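PDB 3G5O: antitoxin RelF from Mycobacterium tuberculosis, which neutralizes its partner toxin RelG as the antitoxin of a type II toxin-antitoxin system and, together with that toxin, binds DNA and represses its own promoter. Local coordinates for residues E22-I34 and P42-S54. Residues are numbered along the deposited sequence; the frame is centred on the assembly and turned at random.
Sequences EFVDAVSSTQDQI and PAAVLVGADEWES
I34 and L46 form a hydrogen-bonded antiparallel pair: I34 N reaches L46 O at 3.0 Å and L46 N returns to I34 O at 2.8 Å, both nearly straight. Their side chains lie side by side on the face that helix 20-28 covers. L46 carries CG away from its backbone N (chi1 -170°), which lays CD2 against I34 CD1 (4.1 Å) and sets the side chain against V27 CG2 and, a little farther off, V24 CG2. V27 presses CG2 onto the backbone at V47 C (3.5 Å), and just beyond it V27 O lies 3.2 Å from G48 CA. Here the end of the helix passes close over the N-cap glycine of helix 49-62, whose lack of a side chain lets the backbones meet.

Past G48 direct contact thins, and the first turn of helix 49-62 meets residues 28-32 partly through bound waters. One accepts from G48 N and lies within bonding distance of T30 O and D32 O; another accepts from E51 N, within bonding distance of T30 O and S28 O; a third links S28 O to D50 N. On this watery side Q31 and E51 cross obliquely, CG 3.3 Å from OE1 and their amide and carboxylate planes 21° apart; E51 OE1 also pairs with R61 of the toxin chain. An ST turn, D32 N to T30 OG1, shapes the loop, while D32 OD1 takes L7 N.

In this N-terminal part of a Phd/YefM-family antitoxin, helix 20-28 thus sits on the hairpin of strands 33-38 and 41-48, with strand 8-12 flanking 33-38 and residues 44-48 extending the sheet antiparallel into the second antitoxin subunit.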
loop_
_atom_site.group_PDB
_atom_site.type_symbol
_atom_site.label_atom_id
_atom_site.label_comp_id
_atom_site.label_asym_id
_atom_site.label_seq_id
_atom_site.Cartn_x
_atom_site.Cartn_y
_atom_site.Cartn_z
ATOM N N GLU A 22 -13.819 -24.402 3.169
ATOM C CA GLU A 22 -13.687 -23.987 4.564
ATOM C C GLU A 22 -12.605 -22.932 4.689
ATOM O O GLU A 22 -12.802 -21.946 5.396
ATOM C CB GLU A 22 -13.367 -25.200 5.477
ATOM C CG GLU A 22 -14.608 -26.065 5.722
ATOM C CD GLU A 22 -14.870 -27.030 4.577
ATOM O OE1 GLU A 22 -13.977 -27.172 3.708
ATOM O OE2 GLU A 22 -15.969 -27.647 4.538
ATOM N N PHE A 23 -11.492 -23.132 3.989
ATOM C CA PHE A 23 -10.391 -22.151 4.028
ATOM C C PHE A 23 -10.804 -20.811 3.410
ATOM O O PHE A 23 -10.449 -19.752 3.948
ATOM C CB PHE A 23 -9.099 -22.705 3.387
ATOM C CG PHE A 23 -8.343 -23.637 4.303
ATOM C CD1 PHE A 23 -7.618 -23.133 5.384
ATOM C CD2 PHE A 23 -8.386 -25.022 4.115
ATOM C CE1 PHE A 23 -6.930 -23.993 6.257
ATOM C CE2 PHE A 23 -7.707 -25.886 4.978
ATOM C CZ PHE A 23 -6.967 -25.366 6.065
ATOM N N VAL A 24 -11.539 -20.872 2.291
ATOM C CA VAL A 24 -12.098 -19.663 1.675
ATOM C C VAL A 24 -13.098 -18.961 2.621
ATOM O O VAL A 24 -13.009 -17.727 2.822
ATOM C CB VAL A 24 -12.735 -19.938 0.290
ATOM C CG1 VAL A 24 -13.560 -18.779 -0.148
ATOM C CG2 VAL A 24 -11.645 -20.230 -0.745
ATOM N N ASP A 25 -14.006 -19.732 3.228
ATOM C CA ASP A 25 -14.945 -19.160 4.212
ATOM C C ASP A 25 -14.196 -18.466 5.339
ATOM O O ASP A 25 -14.631 -17.387 5.773
ATOM C CB ASP A 25 -15.863 -20.222 4.851
ATOM C CG ASP A 25 -17.057 -20.589 4.002
ATOM O OD1 ASP A 25 -17.504 -19.816 3.106
ATOM O OD2 ASP A 25 -17.578 -21.693 4.256
ATOM N N ALA A 26 -13.092 -19.076 5.811
ATOM C CA ALA A 26 -12.327 -18.564 6.952
ATOM C C ALA A 26 -11.659 -17.197 6.684
ATOM O O ALA A 26 -11.802 -16.283 7.491
ATOM C CB ALA A 26 -11.271 -19.570 7.447
ATOM N N VAL A 27 -10.933 -17.057 5.572
ATOM C CA VAL A 27 -10.304 -15.779 5.279
ATOM C C VAL A 27 -11.350 -14.710 4.878
ATOM O O VAL A 27 -11.162 -13.516 5.117
ATOM C CB VAL A 27 -9.173 -15.884 4.224
ATOM C CG1 VAL A 27 -8.156 -16.925 4.644
ATOM C CG2 VAL A 27 -9.728 -16.172 2.844
ATOM N N SER A 28 -12.452 -15.158 4.301
ATOM C CA SER A 28 -13.501 -14.288 3.851
ATOM C C SER A 28 -14.072 -13.424 4.959
ATOM O O SER A 28 -14.419 -12.265 4.759
ATOM C CB SER A 28 -14.649 -15.142 3.348
ATOM O OG SER A 28 -15.543 -14.284 2.734
ATOM N N SER A 29 -14.219 -14.018 6.120
ATOM C CA SER A 29 -14.921 -13.356 7.212
ATOM C C SER A 29 -13.963 -12.669 8.205
ATOM O O SER A 29 -14.406 -12.073 9.214
ATOM C CB SER A 29 -15.805 -14.385 7.901
ATOM O OG SER A 29 -15.009 -15.490 8.294
ATOM N N THR A 30 -12.663 -12.689 7.895
ATOM C CA THR A 30 -11.635 -12.236 8.825
ATOM C C THR A 30 -10.454 -11.524 8.125
ATOM O O THR A 30 -10.427 -11.373 6.895
ATOM C CB THR A 30 -11.033 -13.446 9.601
ATOM O OG1 THR A 30 -10.248 -14.236 8.702
ATOM C CG2 THR A 30 -12.133 -14.363 10.259
ATOM N N GLN A 31 -9.483 -11.122 8.939
ATOM C CA GLN A 31 -8.210 -10.648 8.492
ATOM C C GLN A 31 -7.156 -11.770 8.358
ATOM O O GLN A 31 -5.998 -11.483 8.156
ATOM C CB GLN A 31 -7.683 -9.541 9.422
ATOM C CG GLN A 31 -8.604 -8.323 9.535
ATOM C CD GLN A 31 -8.119 -7.291 10.571
ATOM O OE1 GLN A 31 -8.801 -7.032 11.567
ATOM N NE2 GLN A 31 -6.951 -6.712 10.336
ATOM N N ASP A 32 -7.548 -13.036 8.436
ATOM C CA ASP A 32 -6.569 -14.126 8.445
ATOM C C ASP A 32 -5.901 -14.260 7.065
ATOM O O ASP A 32 -6.525 -13.993 6.036
ATOM C CB ASP A 32 -7.256 -15.460 8.783
ATOM C CG ASP A 32 -7.810 -15.530 10.229
ATOM O OD1 ASP A 32 -7.453 -14.699 11.096
ATOM O OD2 ASP A 32 -8.612 -16.458 10.489
ATOM N N GLN A 33 -4.634 -14.658 7.037
ATOM C CA GLN A 33 -3.985 -14.994 5.779
ATOM C C GLN A 33 -3.405 -16.372 5.817
ATOM O O GLN A 33 -2.956 -16.836 6.864
ATOM C CB GLN A 33 -2.871 -14.028 5.418
ATOM C CG GLN A 33 -2.393 -13.244 6.580
ATOM C CD GLN A 33 -1.340 -12.228 6.152
ATOM O OE1 GLN A 33 -1.455 -11.043 6.460
ATOM N NE2 GLN A 33 -0.316 -12.698 5.440
ATOM N N ILE A 34 -3.387 -17.002 4.659
ATOM C CA ILE A 34 -2.771 -18.303 4.502
ATOM C C ILE A 34 -1.699 -18.182 3.450
ATOM O O ILE A 34 -1.985 -17.783 2.324
ATOM C CB ILE A 34 -3.778 -19.321 3.993
ATOM C CG1 ILE A 34 -4.997 -19.371 4.914
ATOM C CG2 ILE A 34 -3.099 -20.708 3.843
ATOM C CD1 ILE A 34 -6.123 -20.201 4.356
ATOM N N PRO A 42 7.054 -21.092 -0.015
ATOM C CA PRO A 42 5.813 -20.308 -0.153
ATOM C C PRO A 42 5.552 -20.116 -1.641
ATOM O O PRO A 42 6.491 -19.864 -2.382
ATOM C CB PRO A 42 6.165 -18.960 0.512
ATOM C CG PRO A 42 7.353 -19.244 1.375
ATOM C CD PRO A 42 8.113 -20.319 0.666
ATOM N N ALA A 43 4.311 -20.262 -2.078
ATOM C CA ALA A 43 3.984 -20.117 -3.493
ATOM C C ALA A 43 2.871 -19.120 -3.767
ATOM O O ALA A 43 2.881 -18.463 -4.804
ATOM C CB ALA A 43 3.636 -21.497 -4.135
ATOM N N ALA A 44 1.918 -19.016 -2.843
ATOM C CA ALA A 44 0.772 -18.120 -2.991
ATOM C C ALA A 44 0.276 -17.734 -1.625
ATOM O O ALA A 44 0.590 -18.398 -0.594
ATOM C CB ALA A 44 -0.362 -18.793 -3.761
ATOM N N VAL A 45 -0.554 -16.697 -1.613
ATOM C CA VAL A 45 -1.153 -16.243 -0.391
ATOM C C VAL A 45 -2.652 -16.117 -0.664
ATOM O O VAL A 45 -3.076 -15.612 -1.730
ATOM C CB VAL A 45 -0.540 -14.870 0.076
ATOM C CG1 VAL A 45 -1.316 -14.324 1.255
ATOM C CG2 VAL A 45 0.931 -15.035 0.457
ATOM N N LEU A 46 -3.446 -16.578 0.302
ATOM C CA LEU A 46 -4.893 -16.395 0.243
ATOM C C LEU A 46 -5.379 -15.464 1.346
ATOM O O LEU A 46 -5.039 -15.673 2.512
ATOM C CB LEU A 46 -5.603 -17.769 0.346
ATOM C CG LEU A 46 -7.099 -17.868 0.070
ATOM C CD1 LEU A 46 -7.396 -17.823 -1.431
ATOM C CD2 LEU A 46 -7.639 -19.186 0.658
ATOM N N VAL A 47 -6.182 -14.450 0.986
ATOM C CA VAL A 47 -6.784 -13.539 1.968
ATOM C C VAL A 47 -8.238 -13.270 1.605
ATOM O O VAL A 47 -8.646 -13.556 0.500
ATOM C CB VAL A 47 -6.037 -12.160 2.042
ATOM C CG1 VAL A 47 -4.653 -12.368 2.551
ATOM C CG2 VAL A 47 -6.007 -11.473 0.673
ATOM N N GLY A 48 -9.015 -12.693 2.528
ATOM C CA GLY A 48 -10.426 -12.369 2.247
ATOM C C GLY A 48 -10.492 -11.329 1.136
ATOM O O GLY A 48 -9.543 -10.517 0.959
ATOM N N ALA A 49 -11.580 -11.342 0.372
ATOM C CA ALA A 49 -11.813 -10.270 -0.582
ATOM C C ALA A 49 -11.919 -8.881 0.069
ATOM O O ALA A 49 -11.376 -7.882 -0.477
ATOM C CB ALA A 49 -13.080 -10.566 -1.453
ATOM N N ASP A 50 -12.626 -8.792 1.197
ATOM C CA ASP A 50 -12.732 -7.545 1.947
ATOM C C ASP A 50 -11.339 -7.139 2.454
ATOM O O ASP A 50 -10.954 -5.972 2.370
ATOM C CB ASP A 50 -13.692 -7.662 3.125
ATOM C CG ASP A 50 -15.142 -7.827 2.697
ATOM O OD1 ASP A 50 -15.496 -7.475 1.547
ATOM O OD2 ASP A 50 -15.936 -8.299 3.532
ATOM N N GLU A 51 -10.588 -8.105 2.983
ATOM C CA GLU A 51 -9.210 -7.824 3.409
ATOM C C GLU A 51 -8.322 -7.273 2.260
ATOM O O GLU A 51 -7.539 -6.327 2.459
ATOM C CB GLU A 51 -8.554 -9.045 4.100
ATOM C CG GLU A 51 -7.259 -8.701 4.849
ATOM C CD GLU A 51 -7.467 -7.578 5.898
ATOM O OE1 GLU A 51 -8.610 -7.368 6.387
ATOM O OE2 GLU A 51 -6.506 -6.898 6.240
ATOM N N TRP A 52 -8.484 -7.835 1.070
ATOM C CA TRP A 52 -7.730 -7.388 -0.093
ATOM C C TRP A 52 -8.088 -5.921 -0.425
ATOM O O TRP A 52 -7.204 -5.100 -0.628
ATOM C CB TRP A 52 -8.027 -8.287 -1.294
ATOM C CG TRP A 52 -7.285 -7.854 -2.526
ATOM C CD1 TRP A 52 -7.779 -7.146 -3.601
ATOM C CD2 TRP A 52 -5.909 -8.063 -2.772
ATOM N NE1 TRP A 52 -6.769 -6.929 -4.516
ATOM C CE2 TRP A 52 -5.619 -7.500 -4.040
ATOM C CE3 TRP A 52 -4.884 -8.692 -2.048
ATOM C CZ2 TRP A 52 -4.330 -7.535 -4.603
ATOM C CZ3 TRP A 52 -3.586 -8.758 -2.630
ATOM C CH2 TRP A 52 -3.342 -8.173 -3.905
ATOM N N GLU A 53 -9.369 -5.599 -0.391
ATOM C CA GLU A 53 -9.847 -4.211 -0.567
ATOM C C GLU A 53 -9.269 -3.248 0.517
ATOM O O GLU A 53 -8.762 -2.170 0.182
ATOM C CB GLU A 53 -11.370 -4.184 -0.523
ATOM C CG GLU A 53 -12.004 -4.374 -1.850
ATOM C CD GLU A 53 -11.644 -3.185 -2.768
ATOM O OE1 GLU A 53 -11.992 -2.026 -2.433
ATOM O OE2 GLU A 53 -10.962 -3.408 -3.786
ATOM N N SER A 54 -9.374 -3.638 1.789
ATOM C CA SER A 54 -8.759 -2.877 2.893
ATOM C C SER A 54 -7.288 -2.541 2.635
ATOM O O SER A 54 -6.841 -1.385 2.798
ATOM C CB SER A 54 -8.894 -3.644 4.206
ATOM O OG SER A 54 -10.238 -3.579 4.679
HETATM O O HOH W 1 -11.794 -10.333 4.622
HETATM O O HOH W 2 -14.168 -11.115 2.077
HETATM O O HOH W 3 -8.303 -12.169 5.210
HETATM O O HOH W 4 -11.206 -8.061 6.360
#